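PDB 1JGC: bacterioferritin from Rhodobacter capsulatus, which stores iron, probably oxidising Fe(2+) with dioxygen at a ferroxidase centre and depositing the Fe(3+) mineral inside a hollow, heme-containing shell of 24 subunits. Local coordinates for residues A21-W26 with E47-M52. Coordinates in Å, arbitrary orientation, origin at the centre of the assembly. Numbering follows the deposited sequence.
With HEM (protoporphyrin IX containing Fe), chain D.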
loop_
_atom_site.group_PDB
_atom_site.type_symbol
_atom_site.label_atom_id
_atom_site.label_comp_id
_atom_site.label_asym_id
_atom_site.label_seq_id
_atom_site.Cartn_x
_atom_site.Cartn_y
_atom_site.Cartn_z
ATOM N N ALA A 21 30.671 -35.875 -19.839
ATOM C CA ALA A 21 30.503 -35.387 -18.475
ATOM C C ALA A 21 29.015 -35.185 -18.141
ATOM O O ALA A 21 28.557 -35.552 -17.061
ATOM C CB ALA A 21 31.267 -34.076 -18.288
ATOM N N ILE A 22 28.262 -34.608 -19.067
ATOM C CA ILE A 22 26.845 -34.385 -18.834
ATOM C C ILE A 22 26.151 -35.675 -18.427
ATOM O O ILE A 22 25.469 -35.726 -17.409
ATOM C CB ILE A 22 26.148 -33.832 -20.094
ATOM C CG1 ILE A 22 26.667 -32.432 -20.403
ATOM C CG2 ILE A 22 24.643 -33.816 -19.896
ATOM C CD1 ILE A 22 26.150 -31.881 -21.699
ATOM N N SER A 23 26.323 -36.724 -19.219
ATOM C CA SER A 23 25.676 -37.985 -18.911
ATOM C C SER A 23 26.225 -38.651 -17.664
ATOM O O SER A 23 25.474 -39.281 -16.917
ATOM C CB SER A 23 25.788 -38.935 -20.094
ATOM O OG SER A 23 25.047 -38.434 -21.187
ATOM N N GLN A 24 27.526 -38.512 -17.428
ATOM C CA GLN A 24 28.116 -39.131 -16.254
ATOM C C GLN A 24 27.564 -38.479 -14.990
ATOM O O GLN A 24 27.218 -39.167 -14.037
ATOM C CB GLN A 24 29.646 -39.028 -16.296
ATOM C CG GLN A 24 30.350 -39.784 -15.170
ATOM C CD GLN A 24 31.863 -39.773 -15.319
ATOM O OE1 GLN A 24 32.416 -40.358 -16.255
ATOM N NE2 GLN A 24 32.540 -39.102 -14.400
ATOM N N TYR A 25 27.468 -37.153 -14.991
ATOM C CA TYR A 25 26.952 -36.435 -13.832
ATOM C C TYR A 25 25.478 -36.731 -13.625
ATOM O O TYR A 25 25.025 -36.893 -12.486
ATOM C CB TYR A 25 27.132 -34.925 -13.992
ATOM C CG TYR A 25 28.540 -34.422 -13.748
ATOM C CD1 TYR A 25 29.191 -34.667 -12.536
ATOM C CD2 TYR A 25 29.219 -33.702 -14.724
ATOM C CE1 TYR A 25 30.490 -34.209 -12.308
ATOM C CE2 TYR A 25 30.507 -33.242 -14.514
ATOM C CZ TYR A 25 31.142 -33.499 -13.309
ATOM O OH TYR A 25 32.441 -33.065 -13.126
ATOM N N TRP A 26 24.727 -36.813 -14.720
ATOM C CA TRP A 26 23.303 -37.071 -14.602
ATOM C C TRP A 26 23.003 -38.461 -14.067
ATOM O O TRP A 26 22.085 -38.633 -13.275
ATOM C CB TRP A 26 22.591 -36.858 -15.939
ATOM C CG TRP A 26 21.133 -36.611 -15.743
ATOM C CD1 TRP A 26 20.145 -37.549 -15.657
ATOM C CD2 TRP A 26 20.512 -35.347 -15.472
ATOM N NE1 TRP A 26 18.948 -36.949 -15.344
ATOM C CE2 TRP A 26 19.145 -35.600 -15.220
ATOM C CE3 TRP A 26 20.979 -34.030 -15.410
ATOM C CZ2 TRP A 26 18.237 -34.577 -14.908
ATOM C CZ3 TRP A 26 20.082 -33.017 -15.101
ATOM C CH2 TRP A 26 18.724 -33.297 -14.851
ATOM N N GLU A 47 26.155 -29.750 -11.579
ATOM C CA GLU A 47 27.343 -29.900 -12.408
ATOM C C GLU A 47 26.994 -30.380 -13.815
ATOM O O GLU A 47 27.593 -29.935 -14.786
ATOM C CB GLU A 47 28.338 -30.853 -11.741
ATOM C CG GLU A 47 28.915 -30.329 -10.423
ATOM C CD GLU A 47 29.728 -31.396 -9.668
ATOM O OE1 GLU A 47 29.238 -32.544 -9.551
ATOM O OE2 GLU A 47 30.851 -31.095 -9.184
ATOM N N SER A 48 26.022 -31.277 -13.926
ATOM C CA SER A 48 25.603 -31.784 -15.230
ATOM C C SER A 48 25.024 -30.644 -16.068
ATOM O O SER A 48 25.302 -30.527 -17.259
ATOM C CB SER A 48 24.552 -32.896 -15.059
ATOM O OG SER A 48 24.074 -33.383 -16.307
ATOM N N ILE A 49 24.212 -29.807 -15.439
ATOM C CA ILE A 49 23.610 -28.674 -16.130
ATOM C C ILE A 49 24.669 -27.611 -16.474
ATOM O O ILE A 49 24.505 -26.847 -17.419
ATOM C CB ILE A 49 22.448 -28.085 -15.285
ATOM C CG1 ILE A 49 21.327 -29.126 -15.213
ATOM C CG2 ILE A 49 21.925 -26.799 -15.896
ATOM C CD1 ILE A 49 20.112 -28.709 -14.437
ATOM N N GLU A 50 25.760 -27.565 -15.718
ATOM C CA GLU A 50 26.823 -26.618 -16.033
ATOM C C GLU A 50 27.468 -27.084 -17.332
ATOM O O GLU A 50 27.696 -26.289 -18.242
ATOM C CB GLU A 50 27.893 -26.585 -14.938
ATOM C CG GLU A 50 27.667 -25.526 -13.869
ATOM C CD GLU A 50 28.813 -25.461 -12.843
ATOM O OE1 GLU A 50 29.993 -25.246 -13.268
ATOM O OE2 GLU A 50 28.526 -25.625 -11.621
ATOM N N GLU A 51 27.757 -28.380 -17.418
ATOM C CA GLU A 51 28.375 -28.925 -18.608
ATOM C C GLU A 51 27.489 -28.739 -19.833
ATOM O O GLU A 51 27.982 -28.548 -20.939
ATOM C CB GLU A 51 28.699 -30.409 -18.414
ATOM C CG GLU A 51 29.742 -30.682 -17.336
ATOM C CD GLU A 51 31.011 -29.864 -17.528
ATOM O OE1 GLU A 51 31.593 -29.902 -18.637
ATOM O OE2 GLU A 51 31.425 -29.181 -16.565
ATOM N N MET A 52 26.180 -28.812 -19.643
ATOM C CA MET A 52 25.275 -28.629 -20.762
ATOM C C MET A 52 25.535 -27.243 -21.328
ATOM O O MET A 52 25.565 -27.051 -22.542
ATOM C CB MET A 52 23.824 -28.753 -20.298
ATOM C CG MET A 52 23.394 -30.185 -20.010
ATOM S SD MET A 52 21.759 -30.301 -19.226
ATOM C CE MET A 52 22.096 -31.517 -17.953
HETATM C CHA HEM D . 18.299 -28.378 -19.251
HETATM C CHB HEM D . 21.252 -28.465 -23.098
HETATM C CHC HEM D . 21.627 -33.221 -22.569
HETATM C CHD HEM D . 18.219 -33.212 -19.180
HETATM C C1A HEM D . 19.235 -27.991 -20.210
HETATM C C2A HEM D . 19.966 -26.741 -20.291
HETATM C C3A HEM D . 20.459 -26.660 -21.577
HETATM C C4A HEM D . 20.470 -28.027 -22.049
HETATM C CMA HEM D . 21.130 -25.446 -22.245
HETATM C CAA HEM D . 20.440 -25.836 -19.155
HETATM C CBA HEM D . 19.417 -25.297 -18.171
HETATM C CGA HEM D . 18.428 -24.358 -18.812
HETATM O O1A HEM D . 17.511 -23.897 -18.093
HETATM O O2A HEM D . 18.567 -24.079 -20.028
HETATM C C1B HEM D . 21.638 -29.776 -23.300
HETATM C C2B HEM D . 22.604 -30.219 -24.293
HETATM C C3B HEM D . 22.665 -31.586 -24.203
HETATM C C4B HEM D . 21.812 -31.954 -23.070
HETATM C CMB HEM D . 23.425 -29.342 -25.237
HETATM C CAB HEM D . 23.478 -32.377 -25.014
HETATM C CBB HEM D . 23.141 -33.606 -25.555
HETATM C C1C HEM D . 20.827 -33.617 -21.521
HETATM C C2C HEM D . 20.808 -34.961 -20.979
HETATM C C3C HEM D . 19.845 -34.981 -19.994
HETATM C C4C HEM D . 19.255 -33.642 -19.997
HETATM C CMC HEM D . 21.711 -36.124 -21.426
HETATM C CAC HEM D . 19.531 -36.034 -19.133
HETATM C CBC HEM D . 19.677 -37.388 -19.389
HETATM C C1D HEM D . 17.876 -31.896 -18.933
HETATM C C2D HEM D . 16.895 -31.469 -17.946
HETATM C C3D HEM D . 16.901 -30.087 -17.957
HETATM C C4D HEM D . 17.930 -29.677 -18.923
HETATM C CMD HEM D . 16.013 -32.366 -17.068
HETATM C CAD HEM D . 15.868 -29.253 -17.192
HETATM C CBD HEM D . 16.353 -28.406 -16.029
HETATM C CGD HEM D . 15.202 -27.801 -15.222
HETATM O O1D HEM D . 14.279 -27.211 -15.838
HETATM O O2D HEM D . 15.231 -27.907 -13.971
HETATM N NA HEM D . 19.847 -28.852 -21.106
HETATM N NB HEM D . 21.195 -30.844 -22.519
HETATM N NC HEM D . 19.989 -32.785 -20.820
HETATM N ND HEM D . 18.501 -30.795 -19.527
HETATM FE FE HEM D . 19.911 -30.806 -20.968
#
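One hydrogen bond links the two helical segments: Ser48 OG donates to Ile22 O at 2.9 Å. That carbonyl also accepts the helical bond from Trp26 N (3.0 Å), so it serves two donors. A small serine suits the site, since the segment axes approach to 8.1 Å and the CA atoms of Ile22 and Ser48 stand 4.6 Å apart.

Apolar packing spreads from there. Ile22 CD1 lies 3.7 Å from Met52 CG, and its CG1 is 3.5 Å from Glu51 CB. Tyr25 CB meets Ser48 CB at 3.5 Å, while Glu47 CB sits 3.9 Å from the Tyr25 ring centroid and 6° off the normal, a CH-pi contact. Trp26 CE3 touches Met52 CE (3.7 Å), and Ile49 CG1 reaches the indole edge at CZ3 (4.1 Å).

At 165° the segments run nearly antiparallel, pairing helices 5-34 and 38-64 of the ferritin four-helix bundle. Glu51 is a ligand of both irons of the ferroxidase centre, whose dinuclear site is metal-free here; its carboxylate lies close to those of Glu18 and Glu127, like charges that a bound metal could be expected to offset.

Metal coordination occurs on the heme-facing side. Met52 SD is 2.6 Å from HEM FE, and Met52 of the second subunit supplies the other axial sulfur, giving the one heme per dimer characteristic of bacterioferritin. Trp26 CH2 packs 3.6 Å from HEM CMD, Ile49 CG2 lies 3.7 Å from HEM CBA, and Trp26 NE1 hydrogen-bonds Asp56 of the second subunit across the dimer interface.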